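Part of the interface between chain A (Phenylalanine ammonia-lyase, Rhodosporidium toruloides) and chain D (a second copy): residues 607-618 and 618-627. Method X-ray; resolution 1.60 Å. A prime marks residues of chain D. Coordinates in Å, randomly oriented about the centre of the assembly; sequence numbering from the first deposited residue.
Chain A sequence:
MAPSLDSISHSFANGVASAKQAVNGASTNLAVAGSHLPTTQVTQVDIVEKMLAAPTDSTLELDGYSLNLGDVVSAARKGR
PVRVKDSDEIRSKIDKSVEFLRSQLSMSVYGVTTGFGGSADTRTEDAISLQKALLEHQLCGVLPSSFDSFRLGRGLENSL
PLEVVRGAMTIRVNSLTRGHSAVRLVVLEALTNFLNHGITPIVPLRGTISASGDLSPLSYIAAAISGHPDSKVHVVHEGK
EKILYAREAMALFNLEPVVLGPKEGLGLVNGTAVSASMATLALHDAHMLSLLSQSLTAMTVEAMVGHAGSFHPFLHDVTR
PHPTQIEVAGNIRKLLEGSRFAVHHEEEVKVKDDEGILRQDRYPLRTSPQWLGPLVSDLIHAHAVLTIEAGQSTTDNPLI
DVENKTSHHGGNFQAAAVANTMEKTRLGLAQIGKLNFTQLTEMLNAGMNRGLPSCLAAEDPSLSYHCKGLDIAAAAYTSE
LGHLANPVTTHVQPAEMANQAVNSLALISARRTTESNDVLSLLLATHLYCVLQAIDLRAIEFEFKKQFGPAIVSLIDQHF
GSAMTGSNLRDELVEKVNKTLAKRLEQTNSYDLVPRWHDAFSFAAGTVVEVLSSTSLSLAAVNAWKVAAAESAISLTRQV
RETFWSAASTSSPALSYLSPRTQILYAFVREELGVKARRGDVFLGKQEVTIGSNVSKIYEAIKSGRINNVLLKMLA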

# COMPACT_ATOMS: atom_id res chain seq x y z
N THR A 607 13.33 -47.21 29.22
CA THR A 607 13.47 -48.21 28.18
C THR A 607 14.16 -49.46 28.67
O THR A 607 13.74 -50.56 28.38
CB THR A 607 14.19 -47.61 26.97
OG1 THR A 607 13.40 -46.54 26.46
CG2 THR A 607 14.41 -48.66 25.89
N VAL A 608 15.23 -49.31 29.46
CA VAL A 608 15.94 -50.45 30.03
C VAL A 608 15.00 -51.30 30.91
O VAL A 608 15.03 -52.51 30.88
CB VAL A 608 17.20 -50.04 30.84
CG1 VAL A 608 17.78 -51.23 31.58
CG2 VAL A 608 18.23 -49.31 29.89
N VAL A 609 14.16 -50.62 31.71
CA VAL A 609 13.24 -51.29 32.62
C VAL A 609 12.33 -52.19 31.78
O VAL A 609 12.05 -53.30 32.15
CB VAL A 609 12.41 -50.29 33.47
CG1 VAL A 609 11.20 -50.99 34.10
CG2 VAL A 609 13.31 -49.61 34.51
N GLU A 610 11.88 -51.68 30.62
CA GLU A 610 11.00 -52.48 29.78
C GLU A 610 11.74 -53.61 29.09
O GLU A 610 11.33 -54.75 29.17
CB GLU A 610 10.34 -51.59 28.72
CG GLU A 610 9.38 -52.32 27.79
CD GLU A 610 8.72 -51.37 26.76
OE1 GLU A 610 8.78 -50.12 26.93
OE2 GLU A 610 8.13 -51.90 25.79
N VAL A 611 12.77 -53.29 28.34
CA VAL A 611 13.44 -54.29 27.53
C VAL A 611 14.09 -55.39 28.38
O VAL A 611 14.06 -56.58 28.01
CB VAL A 611 14.52 -53.65 26.62
CG1 VAL A 611 15.24 -54.73 25.83
CG2 VAL A 611 13.87 -52.64 25.70
N LEU A 612 14.66 -54.99 29.52
CA LEU A 612 15.33 -55.91 30.40
C LEU A 612 14.46 -56.31 31.60
O LEU A 612 14.97 -56.77 32.61
CB LEU A 612 16.67 -55.37 30.88
CG LEU A 612 17.70 -55.02 29.77
CD1 LEU A 612 19.08 -54.78 30.41
CD2 LEU A 612 17.77 -56.15 28.76
N SER A 613 13.14 -56.19 31.44
CA SER A 613 12.18 -56.50 32.52
C SER A 613 12.30 -57.90 33.09
O SER A 613 11.95 -58.09 34.25
CB SER A 613 10.75 -56.21 32.05
OG SER A 613 10.30 -57.19 31.12
N SER A 614 12.82 -58.87 32.32
CA SER A 614 12.93 -60.24 32.76
C SER A 614 14.27 -60.56 33.45
O SER A 614 14.47 -61.68 33.88
CB SER A 614 12.74 -61.21 31.59
OG SER A 614 13.88 -61.15 30.75
N THR A 615 15.18 -59.58 33.53
CA THR A 615 16.52 -59.82 34.04
C THR A 615 16.59 -59.57 35.54
O THR A 615 15.66 -59.05 36.13
CB THR A 615 17.56 -58.96 33.32
OG1 THR A 615 17.40 -57.61 33.72
CG2 THR A 615 17.47 -59.11 31.81
N SER A 616 17.74 -59.88 36.12
CA SER A 616 17.98 -59.82 37.54
C SER A 616 18.58 -58.49 38.00
O SER A 616 18.93 -58.37 39.17
CB SER A 616 18.96 -60.96 37.91
OG SER A 616 20.22 -60.73 37.27
N LEU A 617 18.66 -57.49 37.13
CA LEU A 617 19.31 -56.24 37.44
C LEU A 617 18.60 -55.52 38.57
O LEU A 617 17.37 -55.55 38.66
CB LEU A 617 19.32 -55.33 36.22
CG LEU A 617 20.28 -55.71 35.12
CD1 LEU A 617 19.90 -55.02 33.86
CD2 LEU A 617 21.69 -55.30 35.55
N SER A 618 19.38 -54.87 39.42
CA SER A 618 18.82 -54.04 40.48
C SER A 618 18.54 -52.67 39.93
O SER A 618 19.08 -52.26 38.90
CB SER A 618 19.79 -53.88 41.63
OG SER A 618 20.97 -53.20 41.19
N SER D 618 12.50 -55.42 41.58
CA SER D 618 12.93 -55.93 40.27
C SER D 618 12.54 -54.99 39.11
O SER D 618 11.62 -54.14 39.22
CB SER D 618 12.32 -57.31 40.03
OG SER D 618 10.90 -57.19 39.83
N LEU D 619 13.19 -55.16 37.97
CA LEU D 619 12.79 -54.42 36.78
C LEU D 619 11.37 -54.82 36.36
O LEU D 619 10.58 -53.97 35.89
CB LEU D 619 13.78 -54.58 35.61
CG LEU D 619 15.25 -54.12 35.86
CD1 LEU D 619 16.01 -54.04 34.55
CD2 LEU D 619 15.28 -52.74 36.53
N ALA D 620 11.02 -56.10 36.56
CA ALA D 620 9.68 -56.58 36.23
C ALA D 620 8.65 -55.80 37.06
O ALA D 620 7.64 -55.41 36.51
CB ALA D 620 9.55 -58.05 36.53
N ALA D 621 8.92 -55.62 38.36
CA ALA D 621 8.01 -54.86 39.25
C ALA D 621 7.83 -53.44 38.78
O ALA D 621 6.71 -52.91 38.75
CB ALA D 621 8.54 -54.89 40.71
N VAL D 622 8.92 -52.76 38.41
CA VAL D 622 8.81 -51.38 37.93
C VAL D 622 8.09 -51.34 36.58
O VAL D 622 7.21 -50.49 36.37
CB VAL D 622 10.17 -50.64 37.83
CG1 VAL D 622 9.98 -49.29 37.37
CG2 VAL D 622 10.87 -50.66 39.17
N ASN D 623 8.44 -52.25 35.67
CA ASN D 623 7.68 -52.33 34.41
C ASN D 623 6.19 -52.60 34.62
O ASN D 623 5.39 -52.02 33.93
CB ASN D 623 8.28 -53.41 33.49
CG ASN D 623 7.79 -53.28 32.06
OD1 ASN D 623 7.92 -52.24 31.46
ND2 ASN D 623 7.23 -54.35 31.53
N ALA D 624 5.85 -53.46 35.57
CA ALA D 624 4.45 -53.79 35.85
C ALA D 624 3.71 -52.57 36.34
O ALA D 624 2.58 -52.34 35.95
CB ALA D 624 4.36 -54.88 36.84
N TRP D 625 4.35 -51.78 37.19
CA TRP D 625 3.75 -50.50 37.63
C TRP D 625 3.52 -49.59 36.42
O TRP D 625 2.45 -48.99 36.26
CB TRP D 625 4.66 -49.83 38.65
CG TRP D 625 4.32 -48.40 38.93
CD1 TRP D 625 3.36 -47.95 39.80
CD2 TRP D 625 4.91 -47.23 38.33
NE1 TRP D 625 3.34 -46.58 39.81
CE2 TRP D 625 4.27 -46.10 38.92
CE3 TRP D 625 5.91 -47.00 37.37
CZ2 TRP D 625 4.60 -44.80 38.59
CZ3 TRP D 625 6.23 -45.69 37.04
CH2 TRP D 625 5.59 -44.61 37.64
N LYS D 626 4.54 -49.47 35.60
CA LYS D 626 4.47 -48.60 34.41
C LYS D 626 3.27 -48.99 33.52
O LYS D 626 2.49 -48.15 33.09
CB LYS D 626 5.82 -48.70 33.64
CG LYS D 626 5.90 -48.01 32.33
CD LYS D 626 5.38 -48.87 31.16
CE LYS D 626 5.62 -48.26 29.76
NZ LYS D 626 5.21 -49.24 28.66
N VAL D 627 3.10 -50.29 33.29
CA VAL D 627 2.00 -50.77 32.48
C VAL D 627 0.65 -50.50 33.16
O VAL D 627 -0.27 -49.98 32.53
CB VAL D 627 2.17 -52.25 32.13
CG1 VAL D 627 0.91 -52.80 31.53
CG2 VAL D 627 3.34 -52.38 31.17
O HOH W 1 6.49 -48.30 26.40
O HOH W 2 15.38 -57.17 38.20

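This is a mainly apolar contact in which the first turns of a chain D helix pack against the end of a chain A helix and the loop that follows it, with no direct hydrogen bond between the two stretches and polar links made through water. The axes of helix 607-611 and helix 619-627 approach to 8.5 Å at 105° between their N-to-C directions, so the helices cross steeply and meet over a short length. Together the stretches bury 523 Å².

Leu619′ is the centre of the contact, with 141 Å² covered. Its CA-to-CB bond points toward chain A, and its CD1 lies 4.0 Å from Leu612 CB, 3.9 Å from Leu617 CB and 3.9 Å from Thr615 OG1, so the methyl sits in a pocket formed by the chain turning back after the helix. That fold is a type I turn from Leu612 to Thr615. Leu612 O, 3.5 Å from Leu619′ CD1, does not face the methyl unsatisfied: it accepts from Thr615 N at 3.0 Å and from Thr615 OG1 at 2.8 Å.

Val609 extends the apolar surface along the chain D helix. Its CG2 is 4.2 Å from Leu619′ CD2, while its CG1 lies 3.9 Å from Val622′ CG1 and 3.4 Å from Asn623′ N. This close approach to the backbone costs no hydrogen bond, because Asn623′ N donates to Leu619′ O at 2.8 Å within its own helix.

Farther round, Ser613 CB packs 4.0 Å from Asn623′ CB, and Asn623′ OD1 comes within 3.5 Å of Glu610 CA. The backbones are nearest at Ser613 and Ala620′, whose CA atoms are 4.5 Å apart. Ser613 O is 3.2 Å from Ala620′ N, but the angle is too poor for a hydrogen bond. Ala620′ N lies in the first turn of its helix, where Ser618′ OG caps the neighbouring Ala621′ N at 2.9 Å.

Water completes the polar side. Glu610 OE1 and Lys626′ NZ, opposite in charge, stand 4.1 Å apart, beyond a salt bridge; water 1 spans the gap, donating to Glu610 OE1 at 3.0 Å and accepting from Lys626′ NZ at 2.8 Å. Water 2 donates to Thr615 O at 2.8 Å and Leu617 O at 2.6 Å and accepts from Leu619′ N at 3.0 Å, tying the chain A loop to the start of the chain D helix.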